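Local coordinates for protein putative phosphomethylpyrimidine kinase (Bacteroides thetaiotaomicron, PDB 3MBH) that probably phosphorylates pyridoxal with ATP, as a pyridoxal kinase of the ribokinase clan, and is seen here with pyridoxal bound, at residues R203-Y215 and D280-I291. Residues are numbered along the deposited sequence; the frame is centred on the assembly and turned at random.
Sequences RQGNRYWKVTCPY and DMPIQMASYELI
The carbonyl O of Y288 accepts the amide of K210 at 2.8 Å, in the carbonyl plane, and also meets CA of W209 in a CA-H...O contact. Y288 N returns a bond to K210 O, closing a hydrogen-bonded antiparallel pair. Further along, L290 N reaches Y208 O at 2.8 Å from above the carbonyl plane, 42° out of it. On one face of this pairing the extended side chain of K210 runs alongside Y288, with CD 3.2 Å from the phenol OH and CB over one face of the ring, toward its rim. With its CG between backbone N and carbonyl carbon (chi1 62°), the Y288 side chain points the same way as K210. Water 3 joins OH to K210 NZ, whose salt bridge is to D164 of helix 164-176; an alanine in place of K210 would probably cost the Y288 phenol its methylene neighbour and water link, and D164 this cation. L290 CD1 packs on K210 CB at 3.9 Å. On the other face, E289 CB makes an off-centre CH-pi contact with the six-membered ring of W209, 30° off the ring normal. The E289 carboxylate stays 4.1 Å from R207 NE, measured from OE2, but water 1 links the two side chains. Strand 288-290 thus adds a short C-terminal strand, antiparallel to strand 207-213, to the central mixed sheet of the ribokinase-like fold.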
ATOM      1  N   ARG A 203     -25.775  23.147  -8.065  1.00 15.53           N
ATOM      2  CA  ARG A 203     -26.473  24.051  -8.985  1.00 16.92           C
ATOM      3  C   ARG A 203     -25.882  23.858 -10.390  1.00 16.64           C
ATOM      4  O   ARG A 203     -26.576  23.951 -11.375  1.00 15.75           O
ATOM      5  CB  ARG A 203     -26.320  25.509  -8.516  1.00 17.11           C
ATOM      6  CG  ARG A 203     -27.188  26.530  -9.329  1.00 21.66           C
ATOM      7  CD  ARG A 203     -27.130  27.953  -8.715  1.00 26.75           C
ATOM      8  NE  ARG A 203     -25.748  28.402  -8.482  1.00 30.17           N
ATOM      9  CZ  ARG A 203     -25.258  28.929  -7.339  1.00 34.05           C
ATOM     10  NH1 ARG A 203     -26.040  29.130  -6.275  1.00 35.04           N
ATOM     11  NH2 ARG A 203     -23.958  29.279  -7.257  1.00 32.80           N
ATOM     12  N   GLN A 204     -24.593  23.527 -10.468  1.00 17.57           N
ATOM     13  CA  GLN A 204     -24.008  23.258 -11.738  1.00 18.51           C
ATOM     14  C   GLN A 204     -24.404  21.846 -12.201  1.00 18.80           C
ATOM     15  O   GLN A 204     -23.843  20.848 -11.722  1.00 18.80           O
ATOM     16  CB  GLN A 204     -22.524  23.374 -11.628  1.00 19.61           C
ATOM     17  CG  GLN A 204     -21.841  23.046 -12.887  1.00 25.54           C
ATOM     18  CD  GLN A 204     -21.888  24.158 -13.897  1.00 33.41           C
ATOM     19  OE1 GLN A 204     -21.849  25.374 -13.542  1.00 36.64           O
ATOM     20  NE2 GLN A 204     -21.934  23.766 -15.181  1.00 34.61           N
ATOM     21  N   GLY A 205     -25.316  21.774 -13.166  1.00 17.91           N
ATOM     22  CA  GLY A 205     -25.890  20.518 -13.623  1.00 18.06           C
ATOM     23  C   GLY A 205     -27.237  20.254 -12.955  1.00 18.00           C
ATOM     24  O   GLY A 205     -28.002  19.401 -13.413  1.00 17.40           O
ATOM     25  N   ASN A 206     -27.519  20.984 -11.868  1.00 18.15           N
ATOM     26  CA  ASN A 206     -28.844  20.976 -11.226  1.00 18.17           C
ATOM     27  C   ASN A 206     -29.192  19.564 -10.801  1.00 17.94           C
ATOM     28  O   ASN A 206     -30.276  19.083 -11.074  1.00 19.22           O
ATOM     29  CB  ASN A 206     -29.897  21.565 -12.166  1.00 18.25           C
ATOM     30  CG  ASN A 206     -31.296  21.713 -11.523  1.00 18.90           C
ATOM     31  OD1 ASN A 206     -31.476  22.265 -10.449  1.00 20.11           O
ATOM     32  ND2 ASN A 206     -32.296  21.239 -12.240  1.00 20.09           N
ATOM     33  N   ARG A 207     -28.248  18.894 -10.141  1.00 17.52           N
ATOM     34  CA  ARG A 207     -28.452  17.516  -9.690  1.00 17.42           C
ATOM     35  C   ARG A 207     -28.598  17.446  -8.166  1.00 16.83           C
ATOM     36  O   ARG A 207     -27.987  18.223  -7.445  1.00 16.15           O
ATOM     37  CB  ARG A 207     -27.309  16.593 -10.185  1.00 17.51           C
ATOM     38  CG  ARG A 207     -27.269  16.408 -11.680  1.00 18.11           C
ATOM     39  CD  ARG A 207     -26.281  15.347 -12.053  1.00 19.55           C
ATOM     40  NE  ARG A 207     -26.148  15.143 -13.488  1.00 18.54           N
ATOM     41  CZ  ARG A 207     -25.349  15.859 -14.288  1.00 18.94           C
ATOM     42  NH1 ARG A 207     -24.603  16.874 -13.841  1.00 17.72           N
ATOM     43  NH2 ARG A 207     -25.286  15.554 -15.563  1.00 17.02           N
ATOM     44  N   TYR A 208     -29.418  16.494  -7.720  1.00 16.88           N
ATOM     45  CA  TYR A 208     -29.710  16.208  -6.310  1.00 16.68           C
ATOM     46  C   TYR A 208     -29.259  14.800  -5.968  1.00 16.30           C
ATOM     47  O   TYR A 208     -29.526  13.871  -6.727  1.00 17.22           O
ATOM     48  CB  TYR A 208     -31.227  16.282  -6.067  1.00 17.20           C
ATOM     49  CG  TYR A 208     -31.814  17.648  -6.255  1.00 18.03           C
ATOM     50  CD1 TYR A 208     -32.227  18.098  -7.527  1.00 18.48           C
ATOM     51  CD2 TYR A 208     -32.014  18.489  -5.161  1.00 18.46           C
ATOM     52  CE1 TYR A 208     -32.755  19.369  -7.691  1.00 17.64           C
ATOM     53  CE2 TYR A 208     -32.544  19.734  -5.326  1.00 17.48           C
ATOM     54  CZ  TYR A 208     -32.892  20.186  -6.584  1.00 17.07           C
ATOM     55  OH  TYR A 208     -33.429  21.453  -6.675  1.00 20.42           O
ATOM     56  N   TRP A 209     -28.619  14.623  -4.826  1.00 15.44           N
ATOM     57  CA  TRP A 209     -28.064  13.356  -4.413  1.00 15.87           C
ATOM     58  C   TRP A 209     -28.512  12.995  -3.034  1.00 16.27           C
ATOM     59  O   TRP A 209     -28.685  13.859  -2.206  1.00 15.84           O
ATOM     60  CB  TRP A 209     -26.535  13.438  -4.385  1.00 15.99           C
ATOM     61  CG  TRP A 209     -25.975  13.815  -5.680  1.00 16.64           C
ATOM     62  CD1 TRP A 209     -25.637  15.066  -6.088  1.00 17.08           C
ATOM     63  CD2 TRP A 209     -25.750  12.949  -6.797  1.00 15.45           C
ATOM     64  NE1 TRP A 209     -25.211  15.034  -7.399  1.00 17.42           N
ATOM     65  CE2 TRP A 209     -25.234  13.733  -7.836  1.00 18.13           C
ATOM     66  CE3 TRP A 209     -25.906  11.582  -7.006  1.00 18.08           C
ATOM     67  CZ2 TRP A 209     -24.899  13.198  -9.086  1.00 16.08           C
ATOM     68  CZ3 TRP A 209     -25.568  11.060  -8.241  1.00 17.69           C
ATOM     69  CH2 TRP A 209     -25.088  11.878  -9.271  1.00 15.66           C
ATOM     70  N   LYS A 210     -28.593  11.705  -2.761  1.00 16.36           N
ATOM     71  CA  LYS A 210     -28.832  11.208  -1.432  1.00 17.38           C
ATOM     72  C   LYS A 210     -27.954   9.981  -1.127  1.00 17.51           C
ATOM     73  O   LYS A 210     -27.722   9.118  -1.990  1.00 17.46           O
ATOM     74  CB  LYS A 210     -30.311  10.836  -1.327  1.00 18.35           C
ATOM     75  CG  LYS A 210     -30.762  10.164  -0.019  1.00 20.78           C
ATOM     76  CD  LYS A 210     -32.277   9.868  -0.088  1.00 21.35           C
ATOM     77  CE  LYS A 210     -32.831   9.112   1.117  1.00 23.50           C
ATOM     78  NZ  LYS A 210     -34.346   8.919   1.023  1.00 26.53           N
ATOM     79  N   VAL A 211     -27.511   9.866   0.102  1.00 16.68           N
ATOM     80  CA  VAL A 211     -26.804   8.664   0.528  1.00 18.41           C
ATOM     81  C   VAL A 211     -27.277   8.316   1.928  1.00 19.40           C
ATOM     82  O   VAL A 211     -27.490   9.199   2.730  1.00 18.91           O
ATOM     83  CB  VAL A 211     -25.282   8.869   0.416  1.00 18.65           C
ATOM     84  CG1 VAL A 211     -24.813  10.021   1.256  1.00 20.34           C
ATOM     85  CG2 VAL A 211     -24.530   7.604   0.723  1.00 18.51           C
ATOM     86  N   THR A 212     -27.530   7.048   2.190  1.00 21.37           N
ATOM     87  CA  THR A 212     -28.039   6.601   3.478  1.00 23.65           C
ATOM     88  C   THR A 212     -26.962   5.755   4.102  1.00 25.32           C
ATOM     89  O   THR A 212     -26.416   4.907   3.426  1.00 26.26           O
ATOM     90  CB  THR A 212     -29.341   5.762   3.317  1.00 24.47           C
ATOM     91  OG1 THR A 212     -30.376   6.634   2.857  1.00 25.77           O
ATOM     92  CG2 THR A 212     -29.821   5.134   4.685  1.00 23.98           C
ATOM     93  N   CYS A 213     -26.712   5.946   5.385  0.70 26.26           N
ATOM     94  CA  CYS A 213     -25.655   5.210   6.041  0.70 28.14           C
ATOM     95  C   CYS A 213     -26.083   4.698   7.385  0.70 27.59           C
ATOM     96  O   CYS A 213     -26.953   5.297   8.038  0.70 27.87           O
ATOM     97  CB  CYS A 213     -24.456   6.109   6.207  0.70 29.05           C
ATOM     98  SG  CYS A 213     -23.858   6.681   4.601  0.70 34.73           S
ATOM     99  N   PRO A 214     -25.464   3.592   7.814  1.00 26.99           N
ATOM    100  CA  PRO A 214     -25.871   3.030   9.085  1.00 27.00           C
ATOM    101  C   PRO A 214     -24.972   3.547  10.193  1.00 26.43           C
ATOM    102  O   PRO A 214     -24.127   2.811  10.736  1.00 27.01           O
ATOM    103  CB  PRO A 214     -25.710   1.532   8.867  1.00 26.97           C
ATOM    104  CG  PRO A 214     -24.500   1.452   7.941  1.00 27.14           C
ATOM    105  CD  PRO A 214     -24.516   2.698   7.122  1.00 27.36           C
ATOM    106  N   TYR A 215     -25.125   4.829  10.467  1.00 25.34           N
ATOM    107  CA  TYR A 215     -24.476   5.440  11.610  1.00 25.25           C
ATOM    108  C   TYR A 215     -25.230   6.681  11.998  1.00 24.52           C
ATOM    109  O   TYR A 215     -26.023   7.231  11.219  1.00 23.84           O
ATOM    110  CB  TYR A 215     -22.991   5.708  11.377  1.00 24.37           C
ATOM    111  CG  TYR A 215     -22.651   6.771  10.331  1.00 24.32           C
ATOM    112  CD1 TYR A 215     -22.670   8.113  10.651  1.00 22.37           C
ATOM    113  CD2 TYR A 215     -22.269   6.414   9.040  1.00 24.05           C
ATOM    114  CE1 TYR A 215     -22.327   9.093   9.697  1.00 23.56           C
ATOM    115  CE2 TYR A 215     -21.916   7.391   8.078  1.00 25.89           C
ATOM    116  CZ  TYR A 215     -21.967   8.733   8.421  1.00 24.92           C
ATOM    117  OH  TYR A 215     -21.674   9.690   7.484  1.00 26.16           O
ATOM    118  N   ASP A 280      -7.300   6.842   1.293  1.00 36.70           N
ATOM    119  CA  ASP A 280      -6.741   6.664  -0.020  1.00 38.83           C
ATOM    120  C   ASP A 280      -7.408   5.677  -0.943  1.00 38.84           C
ATOM    121  O   ASP A 280      -7.090   5.625  -2.141  1.00 39.36           O
ATOM    122  CB  ASP A 280      -5.309   6.118   0.151  1.00 40.38           C
ATOM    123  CG  ASP A 280      -4.296   7.164  -0.102  1.00 44.37           C
ATOM    124  OD1 ASP A 280      -4.711   8.109  -0.810  1.00 48.74           O
ATOM    125  OD2 ASP A 280      -3.131   7.050   0.381  1.00 48.70           O
HETATM  126  N   MSE A 281      -8.257   4.844  -0.397  1.00 37.54           N
HETATM  127  CA  MSE A 281      -8.513   3.574  -1.036  1.00 37.46           C
HETATM  128  C   MSE A 281      -9.633   3.614  -2.090  1.00 36.47           C
HETATM  129  O   MSE A 281     -10.393   4.568  -2.141  1.00 36.19           O
HETATM  130  CB  MSE A 281      -8.878   2.602   0.050  1.00 36.73           C
HETATM  131  CG  MSE A 281     -10.241   2.867   0.529  1.00 38.55           C
HETATM  132 SE   MSE A 281     -10.562   1.727   2.016  0.75 41.08          SE
HETATM  133  CE  MSE A 281     -10.326   0.038   1.153  1.00 34.78           C
ATOM    134  N   PRO A 282      -9.742   2.554  -2.913  1.00 36.42           N
ATOM    135  CA  PRO A 282     -10.891   2.419  -3.799  1.00 36.28           C
ATOM    136  C   PRO A 282     -12.208   2.546  -3.039  1.00 35.62           C
ATOM    137  O   PRO A 282     -12.337   2.054  -1.931  1.00 35.17           O
ATOM    138  CB  PRO A 282     -10.758   0.991  -4.349  1.00 36.79           C
ATOM    139  CG  PRO A 282      -9.316   0.652  -4.249  1.00 37.02           C
ATOM    140  CD  PRO A 282      -8.803   1.424  -3.064  1.00 36.47           C
ATOM    141  N   ILE A 283     -13.190   3.158  -3.662  1.00 34.56           N
ATOM    142  CA  ILE A 283     -14.481   3.316  -3.021  1.00 34.25           C
ATOM    143  C   ILE A 283     -15.624   2.769  -3.929  1.00 32.79           C
ATOM    144  O   ILE A 283     -15.549   2.826  -5.179  1.00 31.62           O
ATOM    145  CB  ILE A 283     -14.554   4.756  -2.578  1.00 35.10           C
ATOM    146  CG1 ILE A 283     -15.958   5.145  -2.166  1.00 37.90           C
ATOM    147  CG2 ILE A 283     -13.904   5.699  -3.648  1.00 36.10           C
ATOM    148  CD1 ILE A 283     -15.916   6.128  -1.085  1.00 38.69           C
ATOM    149  N   GLN A 284     -16.616   2.116  -3.342  1.00 31.06           N
ATOM    150  CA  GLN A 284     -17.752   1.696  -4.151  1.00 30.74           C
ATOM    151  C   GLN A 284     -18.842   2.688  -3.828  1.00 29.44           C
ATOM    152  O   GLN A 284     -18.993   3.111  -2.694  1.00 29.37           O
ATOM    153  CB  GLN A 284     -18.194   0.230  -3.908  1.00 32.34           C
ATOM    154  CG  GLN A 284     -19.675  -0.103  -4.333  1.00 34.22           C
ATOM    155  CD  GLN A 284     -20.030  -1.586  -4.168  1.00 40.78           C
ATOM    156  OE1 GLN A 284     -19.185  -2.401  -3.765  1.00 42.73           O
ATOM    157  NE2 GLN A 284     -21.275  -1.944  -4.511  1.00 41.55           N
HETATM  158  N   MSE A 285     -19.602   3.065  -4.833  0.70 28.26           N
HETATM  159  CA  MSE A 285     -20.547   4.120  -4.664  0.70 28.17           C
HETATM  160  C   MSE A 285     -21.869   3.686  -4.049  0.70 27.13           C
HETATM  161  O   MSE A 285     -22.448   2.678  -4.421  0.70 26.78           O
HETATM  162  CB  MSE A 285     -20.747   4.845  -5.979  0.70 28.75           C
HETATM  163  CG  MSE A 285     -19.552   5.766  -6.275  0.70 31.48           C
HETATM  164 SE   MSE A 285     -19.939   6.958  -7.745  0.50 35.84          SE
HETATM  165  CE  MSE A 285     -20.149   8.514  -6.703  0.70 30.03           C
ATOM    166  N   ALA A 286     -22.331   4.499  -3.119  1.00 26.20           N
ATOM    167  CA  ALA A 286     -23.617   4.315  -2.460  1.00 25.85           C
ATOM    168  C   ALA A 286     -24.585   5.509  -2.758  1.00 24.17           C
ATOM    169  O   ALA A 286     -25.793   5.359  -2.726  1.00 24.78           O
ATOM    170  CB  ALA A 286     -23.381   4.148  -1.012  1.00 25.62           C
ATOM    171  N   SER A 287     -24.056   6.668  -3.098  1.00 23.13           N
ATOM    172  CA  SER A 287     -24.883   7.833  -3.420  1.00 22.73           C
ATOM    173  C   SER A 287     -25.782   7.635  -4.661  1.00 22.33           C
ATOM    174  O   SER A 287     -25.444   6.917  -5.625  1.00 22.07           O
ATOM    175  CB  SER A 287     -23.978   9.077  -3.573  1.00 23.57           C
ATOM    176  OG  SER A 287     -22.925   8.792  -4.455  1.00 24.83           O
ATOM    177  N   TYR A 288     -26.970   8.210  -4.615  1.00 21.47           N
ATOM    178  CA  TYR A 288     -27.830   8.134  -5.753  1.00 21.87           C
ATOM    179  C   TYR A 288     -28.572   9.377  -6.030  1.00 20.77           C
ATOM    180  O   TYR A 288     -28.834  10.218  -5.139  1.00 18.04           O
ATOM    181  CB  TYR A 288     -28.767   6.930  -5.670  1.00 22.85           C
ATOM    182  CG  TYR A 288     -29.692   6.934  -4.515  1.00 24.95           C
ATOM    183  CD1 TYR A 288     -29.268   6.481  -3.280  1.00 31.48           C
ATOM    184  CD2 TYR A 288     -31.003   7.339  -4.668  1.00 31.88           C
ATOM    185  CE1 TYR A 288     -30.122   6.476  -2.173  1.00 34.65           C
ATOM    186  CE2 TYR A 288     -31.904   7.323  -3.579  1.00 34.88           C
ATOM    187  CZ  TYR A 288     -31.447   6.880  -2.336  1.00 37.35           C
ATOM    188  OH  TYR A 288     -32.303   6.856  -1.254  1.00 41.25           O
ATOM    189  N   GLU A 289     -28.919   9.497  -7.296  1.00 21.23           N
ATOM    190  CA  GLU A 289     -29.471  10.759  -7.779  1.00 23.12           C
ATOM    191  C   GLU A 289     -30.954  10.749  -7.468  1.00 23.50           C
ATOM    192  O   GLU A 289     -31.591   9.722  -7.652  1.00 23.55           O
ATOM    193  CB  GLU A 289     -29.201  10.939  -9.291  1.00 23.03           C
ATOM    194  CG  GLU A 289     -29.847  12.180  -9.851  1.00 25.30           C
ATOM    195  CD  GLU A 289     -29.290  12.651 -11.207  1.00 26.23           C
ATOM    196  OE1 GLU A 289     -28.610  11.893 -11.901  1.00 23.67           O
ATOM    197  OE2 GLU A 289     -29.549  13.818 -11.549  1.00 29.70           O
ATOM    198  N   LEU A 290     -31.466  11.852  -6.923  1.00 24.61           N
ATOM    199  CA  LEU A 290     -32.915  12.103  -6.809  1.00 26.15           C
ATOM    200  C   LEU A 290     -33.343  12.852  -8.056  1.00 27.90           C
ATOM    201  O   LEU A 290     -32.975  14.002  -8.267  1.00 28.45           O
ATOM    202  CB  LEU A 290     -33.257  12.918  -5.557  1.00 25.58           C
ATOM    203  CG  LEU A 290     -32.763  12.305  -4.251  1.00 25.14           C
ATOM    204  CD1 LEU A 290     -32.778  13.303  -3.108  1.00 22.13           C
ATOM    205  CD2 LEU A 290     -33.592  11.045  -3.935  1.00 21.61           C
ATOM    206  N   ILE A 291     -34.086  12.149  -8.898  1.00 30.45           N
ATOM    207  CA  ILE A 291     -34.605  12.651 -10.163  1.00 32.29           C
ATOM    208  C   ILE A 291     -36.092  13.021 -10.039  1.00 33.90           C
ATOM    209  O   ILE A 291     -36.855  12.387  -9.284  1.00 35.91           O
ATOM    210  CB  ILE A 291     -34.451  11.605 -11.294  1.00 32.75           C
ATOM    211  CG1 ILE A 291     -35.053  10.239 -10.903  1.00 32.80           C
ATOM    212  CG2 ILE A 291     -32.951  11.411 -11.647  1.00 32.92           C
ATOM    213  CD1 ILE A 291     -36.437  10.268 -10.311  1.00 32.65           C
TER
HETATM  214  O   HOH W   1     -28.212  13.543 -14.210  1.00 28.82           O
HETATM  215  O   HOH W   2     -31.219  15.034  -9.664  1.00 26.81           O
HETATM  216  O   HOH W   3     -35.221   7.783  -1.896  1.00 36.00           O
HETATM  217  O   HOH W   4     -27.438   5.328  -0.037  1.00 24.45           O